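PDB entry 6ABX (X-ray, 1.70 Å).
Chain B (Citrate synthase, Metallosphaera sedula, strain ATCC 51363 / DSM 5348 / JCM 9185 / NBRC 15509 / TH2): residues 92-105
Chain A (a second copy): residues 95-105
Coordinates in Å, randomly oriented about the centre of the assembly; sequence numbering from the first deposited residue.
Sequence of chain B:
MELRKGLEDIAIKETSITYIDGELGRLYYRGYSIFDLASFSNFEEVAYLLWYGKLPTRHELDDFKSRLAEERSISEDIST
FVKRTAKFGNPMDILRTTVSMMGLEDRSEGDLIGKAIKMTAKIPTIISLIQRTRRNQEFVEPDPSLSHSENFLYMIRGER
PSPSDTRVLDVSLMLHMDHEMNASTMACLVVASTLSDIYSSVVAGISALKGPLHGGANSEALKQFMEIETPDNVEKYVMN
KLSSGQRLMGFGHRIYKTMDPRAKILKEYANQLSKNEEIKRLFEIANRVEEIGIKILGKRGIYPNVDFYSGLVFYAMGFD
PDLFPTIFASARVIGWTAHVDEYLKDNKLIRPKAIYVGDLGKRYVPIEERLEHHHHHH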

# COMPACT_ATOMS: atom_id res chain seq x y z
N MET B 92 -1.21 -13.37 -5.45
CA MET B 92 -0.71 -12.18 -4.75
C MET B 92 -1.83 -11.56 -3.87
O MET B 92 -1.51 -11.06 -2.78
CB MET B 92 -0.15 -11.12 -5.69
CG MET B 92 1.18 -11.46 -6.29
SD MET B 92 2.47 -11.38 -5.02
CE MET B 92 3.17 -9.74 -5.22
N ASP B 93 -3.09 -11.61 -4.30
CA ASP B 93 -4.16 -11.11 -3.41
C ASP B 93 -4.31 -11.97 -2.15
O ASP B 93 -4.55 -11.45 -1.07
CB ASP B 93 -5.51 -10.96 -4.09
CG ASP B 93 -5.52 -10.01 -5.27
OD1 ASP B 93 -4.55 -9.25 -5.42
OD2 ASP B 93 -6.47 -10.12 -6.08
N ILE B 94 -4.16 -13.30 -2.29
CA ILE B 94 -4.14 -14.17 -1.12
C ILE B 94 -2.99 -13.75 -0.20
O ILE B 94 -3.18 -13.62 1.01
CB ILE B 94 -4.07 -15.67 -1.49
CG1 ILE B 94 -5.30 -16.06 -2.31
CG2 ILE B 94 -3.90 -16.48 -0.23
CD1 ILE B 94 -5.24 -17.46 -2.93
N LEU B 95 -1.78 -13.59 -0.75
CA LEU B 95 -0.62 -13.30 0.09
C LEU B 95 -0.78 -11.94 0.79
O LEU B 95 -0.48 -11.80 1.98
CB LEU B 95 0.64 -13.32 -0.79
CG LEU B 95 1.94 -13.16 0.00
CD1 LEU B 95 2.20 -14.35 0.92
CD2 LEU B 95 3.15 -12.97 -0.92
N ARG B 96 -1.27 -10.97 0.05
CA ARG B 96 -1.56 -9.58 0.55
C ARG B 96 -2.48 -9.70 1.77
O ARG B 96 -2.20 -9.17 2.86
CB ARG B 96 -2.15 -8.71 -0.56
CG ARG B 96 -2.47 -7.25 -0.18
CD ARG B 96 -3.25 -6.56 -1.28
NE ARG B 96 -4.59 -7.10 -1.49
CZ ARG B 96 -5.25 -7.18 -2.64
NH1 ARG B 96 -4.72 -6.69 -3.75
NH2 ARG B 96 -6.42 -7.80 -2.72
N THR B 97 -3.52 -10.50 1.61
CA THR B 97 -4.51 -10.65 2.66
C THR B 97 -3.91 -11.37 3.88
O THR B 97 -4.18 -10.99 4.98
CB THR B 97 -5.77 -11.36 2.16
OG1 THR B 97 -6.30 -10.72 1.01
CG2 THR B 97 -6.81 -11.40 3.25
N THR B 98 -3.11 -12.46 3.68
CA THR B 98 -2.59 -13.20 4.80
C THR B 98 -1.60 -12.37 5.64
O THR B 98 -1.60 -12.47 6.84
CB THR B 98 -1.97 -14.53 4.36
OG1 THR B 98 -0.81 -14.35 3.54
CG2 THR B 98 -3.00 -15.40 3.72
N VAL B 99 -0.75 -11.61 4.98
CA VAL B 99 0.19 -10.74 5.66
C VAL B 99 -0.59 -9.66 6.43
O VAL B 99 -0.26 -9.32 7.60
CB VAL B 99 1.24 -10.13 4.71
CG1 VAL B 99 2.06 -9.08 5.45
CG2 VAL B 99 2.13 -11.22 4.11
N SER B 100 -1.66 -9.14 5.82
CA SER B 100 -2.58 -8.26 6.52
C SER B 100 -3.19 -8.90 7.77
O SER B 100 -3.22 -8.25 8.83
CB SER B 100 -3.66 -7.72 5.60
OG SER B 100 -4.36 -6.67 6.26
N MET B 101 -3.53 -10.20 7.70
CA MET B 101 -4.08 -10.91 8.85
C MET B 101 -3.00 -11.11 9.93
O MET B 101 -3.24 -11.00 11.14
CB MET B 101 -4.65 -12.27 8.42
CG MET B 101 -5.87 -12.14 7.64
SD MET B 101 -6.40 -13.70 6.85
CE MET B 101 -8.12 -13.29 6.49
N MET B 102 -1.77 -11.41 9.51
CA MET B 102 -0.67 -11.62 10.46
C MET B 102 -0.45 -10.35 11.27
O MET B 102 -0.21 -10.36 12.49
CB MET B 102 0.65 -11.89 9.72
CG MET B 102 0.86 -13.22 9.24
SD MET B 102 2.48 -13.21 8.34
CE MET B 102 1.99 -14.24 6.97
N GLY B 103 -0.53 -9.22 10.57
CA GLY B 103 -0.32 -7.95 11.22
C GLY B 103 -1.42 -7.63 12.20
O GLY B 103 -1.15 -7.20 13.32
N LEU B 104 -2.67 -7.89 11.78
CA LEU B 104 -3.82 -7.66 12.64
C LEU B 104 -3.66 -8.42 13.98
O LEU B 104 -3.97 -7.88 15.03
CB LEU B 104 -5.08 -8.05 11.87
CG LEU B 104 -6.40 -7.86 12.62
CD1 LEU B 104 -7.51 -7.57 11.63
CD2 LEU B 104 -6.72 -9.09 13.44
N GLU B 105 -3.16 -9.65 13.91
CA GLU B 105 -3.04 -10.54 15.10
C GLU B 105 -1.81 -10.24 15.94
O GLU B 105 -1.67 -10.78 17.04
CB GLU B 105 -2.99 -11.98 14.62
CG GLU B 105 -4.30 -12.37 14.01
CD GLU B 105 -4.51 -13.78 13.50
OE1 GLU B 105 -3.50 -14.51 13.29
OE2 GLU B 105 -5.70 -14.11 13.26
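Chain A (95-105) LRTTVSMMGLE

Both stretches are helical, each continuing a helix that begins earlier in its chain: phi/psi values stay near -65/-42 through Leu A104 and Leu B104, and i to i+4 backbone hydrogen bonds run through both, such as Arg B96 N to Met B92 O at 2.8 Å and Gly A103 N to Val A99 O at 3.1 Å. The helices are nearly antiparallel, with a signed crossing angle of -163° and axes 8.9 Å apart at closest approach. Alpha carbons set the register: Asp B93 CA lies 5.3 Å from Leu A104 CA, Thr B97 CA 5.5 Å from Ser A100 CA, and Ser B100 CA 5.4 Å from Thr A97 CA.

Near the start of the chain B stretch, Leu A104 CD1 packs 3.8 Å from Asp B93 CB and 3.7 Å from Ile B94 CG1. A water donates to Leu A104 O (2.7 Å) and, weakly, to Asp B93 OD2 (3.4 Å).

One turn on, Arg B96 grips Ser A100 twice: NE donates to Ser A100 OG at 2.8 Å with a nearly straight angle of 176°, and NH2 donates to Ser A100 O at 2.9 Å and 143°. Gly A103 leaves room for this guanidinium, since an ideal CB there would lie only 2.9 Å from Arg B96 NH2, a clash. Ser A100 OG donates in turn to Thr B97 OG1 (2.7 Å), which itself donates to Asp B93 O (2.8 Å). Thr B97 also fits as a knob among Thr A97, Ser A100, Met A101 and Leu A104, its CG2 3.7 Å from Met A101 CG.

Ser B100 repeats the pattern with the chains exchanged. Its OG receives Arg A96 NE (2.8 Å, 171°) and donates to Thr A97 OG1 (2.7 Å), while Ser B100 O accepts Arg A96 NH2 at 3.0 Å. Met B101 CG then meets Thr A97 CG2 at 3.7 Å, and Leu B104 helps enclose the Thr A97 knob, its CD1 4.1 Å from Thr A97 OG1.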

# COMPACT_ATOMS: atom_id res chain seq x y z
N LEU A 95 -9.92 -2.86 8.50
CA LEU A 95 -10.32 -2.30 7.22
C LEU A 95 -9.30 -2.66 6.12
O LEU A 95 -9.72 -3.03 5.02
CB LEU A 95 -10.41 -0.78 7.35
CG LEU A 95 -10.98 -0.09 6.10
CD1 LEU A 95 -12.42 -0.50 5.90
CD2 LEU A 95 -10.83 1.43 6.16
N ARG A 96 -7.99 -2.62 6.46
CA ARG A 96 -6.92 -3.02 5.51
C ARG A 96 -7.23 -4.45 5.03
O ARG A 96 -7.22 -4.77 3.81
CB ARG A 96 -5.55 -2.91 6.17
CG ARG A 96 -4.34 -3.16 5.28
CD ARG A 96 -3.11 -3.21 6.17
NE ARG A 96 -3.08 -4.30 7.13
CZ ARG A 96 -2.65 -4.27 8.37
NH1 ARG A 96 -2.05 -3.18 8.83
NH2 ARG A 96 -2.74 -5.34 9.14
N THR A 97 -7.50 -5.35 5.98
CA THR A 97 -7.68 -6.77 5.68
C THR A 97 -8.97 -7.02 4.88
O THR A 97 -8.97 -7.77 3.87
CB THR A 97 -7.67 -7.63 6.94
OG1 THR A 97 -6.51 -7.30 7.71
CG2 THR A 97 -7.73 -9.09 6.55
N THR A 98 -10.07 -6.33 5.22
CA THR A 98 -11.35 -6.56 4.53
C THR A 98 -11.36 -5.97 3.11
O THR A 98 -11.93 -6.58 2.24
CB THR A 98 -12.56 -6.11 5.37
OG1 THR A 98 -12.39 -4.73 5.68
CG2 THR A 98 -12.67 -6.88 6.66
N VAL A 99 -10.75 -4.80 2.86
CA VAL A 99 -10.61 -4.31 1.51
C VAL A 99 -9.71 -5.24 0.69
O VAL A 99 -9.97 -5.46 -0.50
CB VAL A 99 -10.17 -2.83 1.47
CG1 VAL A 99 -9.95 -2.32 0.05
CG2 VAL A 99 -11.18 -1.95 2.21
N SER A 100 -8.68 -5.82 1.31
CA SER A 100 -7.85 -6.83 0.65
C SER A 100 -8.69 -8.04 0.24
O SER A 100 -8.60 -8.53 -0.89
CB SER A 100 -6.68 -7.20 1.52
OG SER A 100 -5.79 -8.11 0.83
N MET A 101 -9.57 -8.48 1.14
CA MET A 101 -10.48 -9.60 0.86
C MET A 101 -11.47 -9.24 -0.24
O MET A 101 -11.74 -10.04 -1.11
CB MET A 101 -11.24 -10.05 2.11
CG MET A 101 -10.38 -10.63 3.13
SD MET A 101 -11.23 -10.84 4.75
CE MET A 101 -12.43 -12.12 4.37
N MET A 102 -11.99 -8.02 -0.22
CA MET A 102 -12.90 -7.56 -1.23
C MET A 102 -12.27 -7.68 -2.63
O MET A 102 -12.93 -8.12 -3.59
CB MET A 102 -13.24 -6.09 -0.92
CG MET A 102 -14.62 -5.68 -1.13
SD MET A 102 -14.59 -3.87 -0.75
CE MET A 102 -14.92 -3.89 1.00
N GLY A 103 -11.01 -7.25 -2.76
CA GLY A 103 -10.23 -7.30 -3.98
C GLY A 103 -10.03 -8.76 -4.44
O GLY A 103 -10.17 -9.07 -5.61
N LEU A 104 -9.67 -9.64 -3.51
CA LEU A 104 -9.45 -11.04 -3.75
C LEU A 104 -10.73 -11.67 -4.29
O LEU A 104 -10.69 -12.43 -5.23
CB LEU A 104 -9.02 -11.70 -2.44
CG LEU A 104 -8.92 -13.23 -2.42
CD1 LEU A 104 -7.98 -13.75 -3.45
CD2 LEU A 104 -8.46 -13.69 -1.05
N GLU A 105 -11.87 -11.24 -3.74
CA GLU A 105 -13.17 -11.82 -4.06
C GLU A 105 -13.71 -11.27 -5.40
O GLU A 105 -14.62 -11.89 -5.94
CB GLU A 105 -14.16 -11.62 -2.89
CG GLU A 105 -13.83 -12.44 -1.65
CD GLU A 105 -14.46 -12.08 -0.29
OE1 GLU A 105 -15.44 -11.32 -0.29
OE2 GLU A 105 -13.95 -12.55 0.79
O HOH W 1 -8.50 -12.78 -6.84